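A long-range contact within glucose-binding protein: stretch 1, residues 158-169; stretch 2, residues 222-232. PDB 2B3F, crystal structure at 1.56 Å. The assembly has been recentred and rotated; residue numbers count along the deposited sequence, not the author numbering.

Stretch 1, residues 158-169: EAPLALGENWTQ
Stretch 2, residues 222-232: LSWQQAVDRVV

Stretch 1 runs backward as stretch 2 advances: G164 CA lies 4.6 Å from L222 CA, and A162 CA lies 5.3 Å from A227 CA. A162 (phi/psi -84/138) and L163 (-152/150) are extended; E165 (-60/170) precedes a helix whose W167 and T168 meet the start of helix 224-232 (phi/psi near -60/-40).

L222 (-104/140, chi1 m, chi2 t) carries the direct hydrogen bond: E165 N donates to L222 O at 2.9 Å. G164 (-122/-149) suits this approach because an ideal CB would lie 2.9 Å from L222 O, a clash; G164 CA sits 3.5 Å from L222 O. The leucine side chain adds apolar cover, L222 CD1 meeting L163 O at 3.8 Å.

S223 (-70/166, chi1 p) turns its CB away and caps the helix. A serine hydroxyl can accept from an amide lacking a partner in a preceding turn: S223 OG accepts from Q226 N at 3.0 Å, while S223 N donates to Q226 OE1 at 3.1 Å.

W224 (p, chi2 -98°) opens the helix with a broad apolar surface. W224 CD1 lies 3.6 Å from W167 CZ2, at the edge of the W167 ring (p, -100°), ring planes at 66°. W224 CB approaches T168 CG2 at 4.0 Å. W224 N donates to water 2 (3.0 Å to its O), which accepts from W167 NE1 (3.2 Å) and donates to E165 OE2 (2.6 Å; E165 p, t, -54°).

A227 points toward stretch 1, its small methyl fitting against backbone: A227 CB is 3.8 Å from L163 C. Separately, A162's methyl lies against the helix backbone, A162 CB 3.2 Å from A227 O.

R230 (m, t, p, 84°) covers A162, R230 CB lying 4.0 Å from A162 CB. R230 NE donates to water 1 (2.9 Å to its O), whose oxygen lies 2.7 Å from A159 O and 2.9 Å from L161 O, both placed to accept. V231 (t) offers a methyl, V231 CG2 lying 3.9 Å from A162 CB.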

# COMPACT_ATOMS: atom_id res chain seq x y z
N GLU A 158 -10.16 -9.78 24.53
CA GLU A 158 -9.45 -11.00 24.14
C GLU A 158 -8.36 -10.82 23.06
O GLU A 158 -7.32 -11.47 23.10
CB GLU A 158 -10.45 -12.02 23.58
CG GLU A 158 -10.91 -13.10 24.53
CD GLU A 158 -11.92 -14.05 23.87
OE1 GLU A 158 -11.71 -14.43 22.68
OE2 GLU A 158 -12.93 -14.42 24.53
N ALA A 159 -8.66 -9.98 22.08
CA ALA A 159 -7.81 -9.81 20.90
C ALA A 159 -7.73 -8.32 20.63
O ALA A 159 -8.49 -7.80 19.81
CB ALA A 159 -8.40 -10.54 19.72
N PRO A 160 -6.85 -7.63 21.38
CA PRO A 160 -6.72 -6.18 21.21
C PRO A 160 -6.22 -5.72 19.83
O PRO A 160 -6.46 -4.57 19.46
CB PRO A 160 -5.69 -5.78 22.28
CG PRO A 160 -5.65 -6.92 23.24
CD PRO A 160 -5.97 -8.14 22.45
N LEU A 161 -5.54 -6.61 19.11
CA LEU A 161 -5.09 -6.29 17.74
C LEU A 161 -6.00 -6.94 16.71
O LEU A 161 -6.22 -8.15 16.74
CB LEU A 161 -3.64 -6.74 17.53
CG LEU A 161 -3.07 -6.49 16.12
CD1 LEU A 161 -3.03 -5.00 15.84
CD2 LEU A 161 -1.70 -7.10 15.99
N ALA A 162 -6.54 -6.12 15.80
CA ALA A 162 -7.30 -6.60 14.66
C ALA A 162 -6.33 -6.97 13.56
O ALA A 162 -5.34 -6.26 13.33
CB ALA A 162 -8.27 -5.52 14.17
N LEU A 163 -6.59 -8.09 12.91
CA LEU A 163 -5.75 -8.60 11.83
C LEU A 163 -6.60 -9.44 10.86
O LEU A 163 -7.61 -10.02 11.28
CB LEU A 163 -4.61 -9.42 12.44
CG LEU A 163 -3.48 -9.91 11.56
CD1 LEU A 163 -2.76 -8.76 10.90
CD2 LEU A 163 -2.54 -10.71 12.43
N GLY A 164 -6.22 -9.46 9.58
CA GLY A 164 -6.92 -10.22 8.56
C GLY A 164 -6.04 -11.25 7.85
O GLY A 164 -5.06 -11.78 8.40
N GLU A 165 -6.38 -11.46 6.58
CA GLU A 165 -5.76 -12.45 5.73
C GLU A 165 -4.25 -12.26 5.53
O GLU A 165 -3.66 -11.23 5.91
CB GLU A 165 -6.48 -12.49 4.37
CG GLU A 165 -6.33 -11.20 3.53
CD GLU A 165 -6.97 -11.31 2.17
OE1 GLU A 165 -6.62 -12.28 1.44
OE2 GLU A 165 -7.79 -10.44 1.82
N ASN A 166 -3.63 -13.26 4.92
CA ASN A 166 -2.19 -13.34 4.79
C ASN A 166 -1.51 -12.01 4.43
O ASN A 166 -0.59 -11.60 5.13
CB ASN A 166 -1.82 -14.41 3.76
CG ASN A 166 -0.33 -14.52 3.51
OD1 ASN A 166 0.22 -13.76 2.72
ND2 ASN A 166 0.32 -15.55 4.10
N TRP A 167 -1.97 -11.35 3.38
CA TRP A 167 -1.25 -10.10 3.00
C TRP A 167 -1.26 -9.07 4.12
O TRP A 167 -0.31 -8.30 4.26
CB TRP A 167 -1.73 -9.52 1.67
CG TRP A 167 -2.99 -8.79 1.70
CD1 TRP A 167 -4.20 -9.26 1.34
CD2 TRP A 167 -3.17 -7.42 2.08
NE1 TRP A 167 -5.15 -8.28 1.50
CE2 TRP A 167 -4.54 -7.13 1.94
CE3 TRP A 167 -2.31 -6.41 2.53
CZ2 TRP A 167 -5.07 -5.87 2.22
CZ3 TRP A 167 -2.84 -5.17 2.82
CH2 TRP A 167 -4.21 -4.91 2.67
N THR A 168 -2.32 -9.04 4.94
CA THR A 168 -2.41 -8.05 6.04
C THR A 168 -1.43 -8.39 7.16
O THR A 168 -1.03 -7.54 7.95
CB THR A 168 -3.83 -7.89 6.62
OG1 THR A 168 -4.15 -9.01 7.46
CG2 THR A 168 -4.86 -7.72 5.55
N GLN A 169 -1.08 -9.68 7.26
CA GLN A 169 -0.07 -10.12 8.21
C GLN A 169 1.31 -9.67 7.74
O GLN A 169 2.12 -9.21 8.53
CB GLN A 169 -0.13 -11.63 8.39
CG GLN A 169 -1.48 -12.11 8.89
CD GLN A 169 -1.74 -13.59 8.57
OE1 GLN A 169 -0.80 -14.36 8.30
NE2 GLN A 169 -3.03 -13.97 8.52
N LEU A 222 -10.37 -13.17 7.07
CA LEU A 222 -10.96 -11.83 7.07
C LEU A 222 -10.30 -10.91 6.03
O LEU A 222 -9.10 -10.94 5.86
CB LEU A 222 -10.83 -11.16 8.43
CG LEU A 222 -11.37 -11.88 9.67
CD1 LEU A 222 -11.28 -10.93 10.87
CD2 LEU A 222 -12.76 -12.40 9.47
N SER A 223 -11.12 -10.10 5.37
CA SER A 223 -10.59 -9.02 4.54
C SER A 223 -9.98 -7.89 5.38
O SER A 223 -10.21 -7.77 6.58
CB SER A 223 -11.72 -8.45 3.69
OG SER A 223 -12.60 -7.72 4.50
N TRP A 224 -9.22 -6.99 4.73
CA TRP A 224 -8.70 -5.84 5.45
C TRP A 224 -9.83 -4.98 6.00
O TRP A 224 -9.70 -4.49 7.11
CB TRP A 224 -7.70 -5.03 4.62
CG TRP A 224 -8.29 -4.19 3.51
CD1 TRP A 224 -8.37 -4.51 2.19
CD2 TRP A 224 -8.83 -2.87 3.63
NE1 TRP A 224 -8.92 -3.47 1.48
CE2 TRP A 224 -9.24 -2.47 2.35
CE3 TRP A 224 -9.04 -2.00 4.71
CZ2 TRP A 224 -9.84 -1.22 2.11
CZ3 TRP A 224 -9.65 -0.79 4.47
CH2 TRP A 224 -10.02 -0.41 3.19
N GLN A 225 -10.93 -4.84 5.26
CA GLN A 225 -12.07 -4.04 5.74
C GLN A 225 -12.69 -4.67 6.99
O GLN A 225 -13.01 -3.98 7.94
CB GLN A 225 -13.13 -3.89 4.68
CG GLN A 225 -12.67 -3.14 3.41
CD GLN A 225 -12.22 -4.05 2.29
OE1 GLN A 225 -11.62 -5.12 2.53
NE2 GLN A 225 -12.52 -3.65 1.04
N GLN A 226 -12.82 -5.99 6.98
CA GLN A 226 -13.37 -6.69 8.17
C GLN A 226 -12.49 -6.52 9.40
O GLN A 226 -12.99 -6.43 10.52
CB GLN A 226 -13.56 -8.17 7.87
CG GLN A 226 -14.74 -8.43 6.99
CD GLN A 226 -14.98 -9.88 6.72
OE1 GLN A 226 -14.10 -10.59 6.23
NE2 GLN A 226 -16.20 -10.34 7.03
N ALA A 227 -11.18 -6.49 9.21
CA ALA A 227 -10.27 -6.23 10.32
C ALA A 227 -10.44 -4.77 10.85
O ALA A 227 -10.43 -4.53 12.05
CB ALA A 227 -8.84 -6.49 9.91
N VAL A 228 -10.58 -3.79 9.95
CA VAL A 228 -10.88 -2.44 10.38
C VAL A 228 -12.20 -2.40 11.15
O VAL A 228 -12.28 -1.74 12.19
CB VAL A 228 -10.93 -1.43 9.17
CG1 VAL A 228 -11.40 -0.04 9.65
CG2 VAL A 228 -9.55 -1.33 8.54
N ASP A 229 -13.19 -3.12 10.64
CA ASP A 229 -14.50 -3.19 11.27
C ASP A 229 -14.39 -3.63 12.73
O ASP A 229 -15.13 -3.14 13.57
CB ASP A 229 -15.41 -4.18 10.52
CG ASP A 229 -15.94 -3.65 9.22
OD1 ASP A 229 -15.81 -2.42 8.93
OD2 ASP A 229 -16.53 -4.46 8.48
N ARG A 230 -13.46 -4.54 13.05
CA ARG A 230 -13.29 -4.98 14.44
C ARG A 230 -12.93 -3.84 15.36
O ARG A 230 -13.39 -3.78 16.49
CB ARG A 230 -12.23 -6.10 14.59
CG ARG A 230 -12.66 -7.43 13.99
CD ARG A 230 -11.59 -8.49 14.15
NE ARG A 230 -11.38 -8.80 15.56
CZ ARG A 230 -12.11 -9.65 16.26
NH1 ARG A 230 -13.10 -10.32 15.68
NH2 ARG A 230 -11.84 -9.82 17.55
N VAL A 231 -12.09 -2.93 14.88
CA VAL A 231 -11.74 -1.75 15.64
C VAL A 231 -12.97 -0.82 15.80
O VAL A 231 -13.24 -0.32 16.91
CB VAL A 231 -10.55 -0.99 15.01
CG1 VAL A 231 -10.25 0.28 15.76
CG2 VAL A 231 -9.32 -1.88 14.98
N VAL A 232 -13.70 -0.59 14.71
CA VAL A 232 -14.90 0.27 14.75
C VAL A 232 -15.91 -0.28 15.78
O VAL A 232 -16.55 0.48 16.51
CB VAL A 232 -15.51 0.41 13.35
CG1 VAL A 232 -16.83 1.23 13.39
CG2 VAL A 232 -14.46 1.09 12.41
O HOH W 1 -9.02 -8.39 17.24
O HOH W 2 -8.29 -7.85 2.06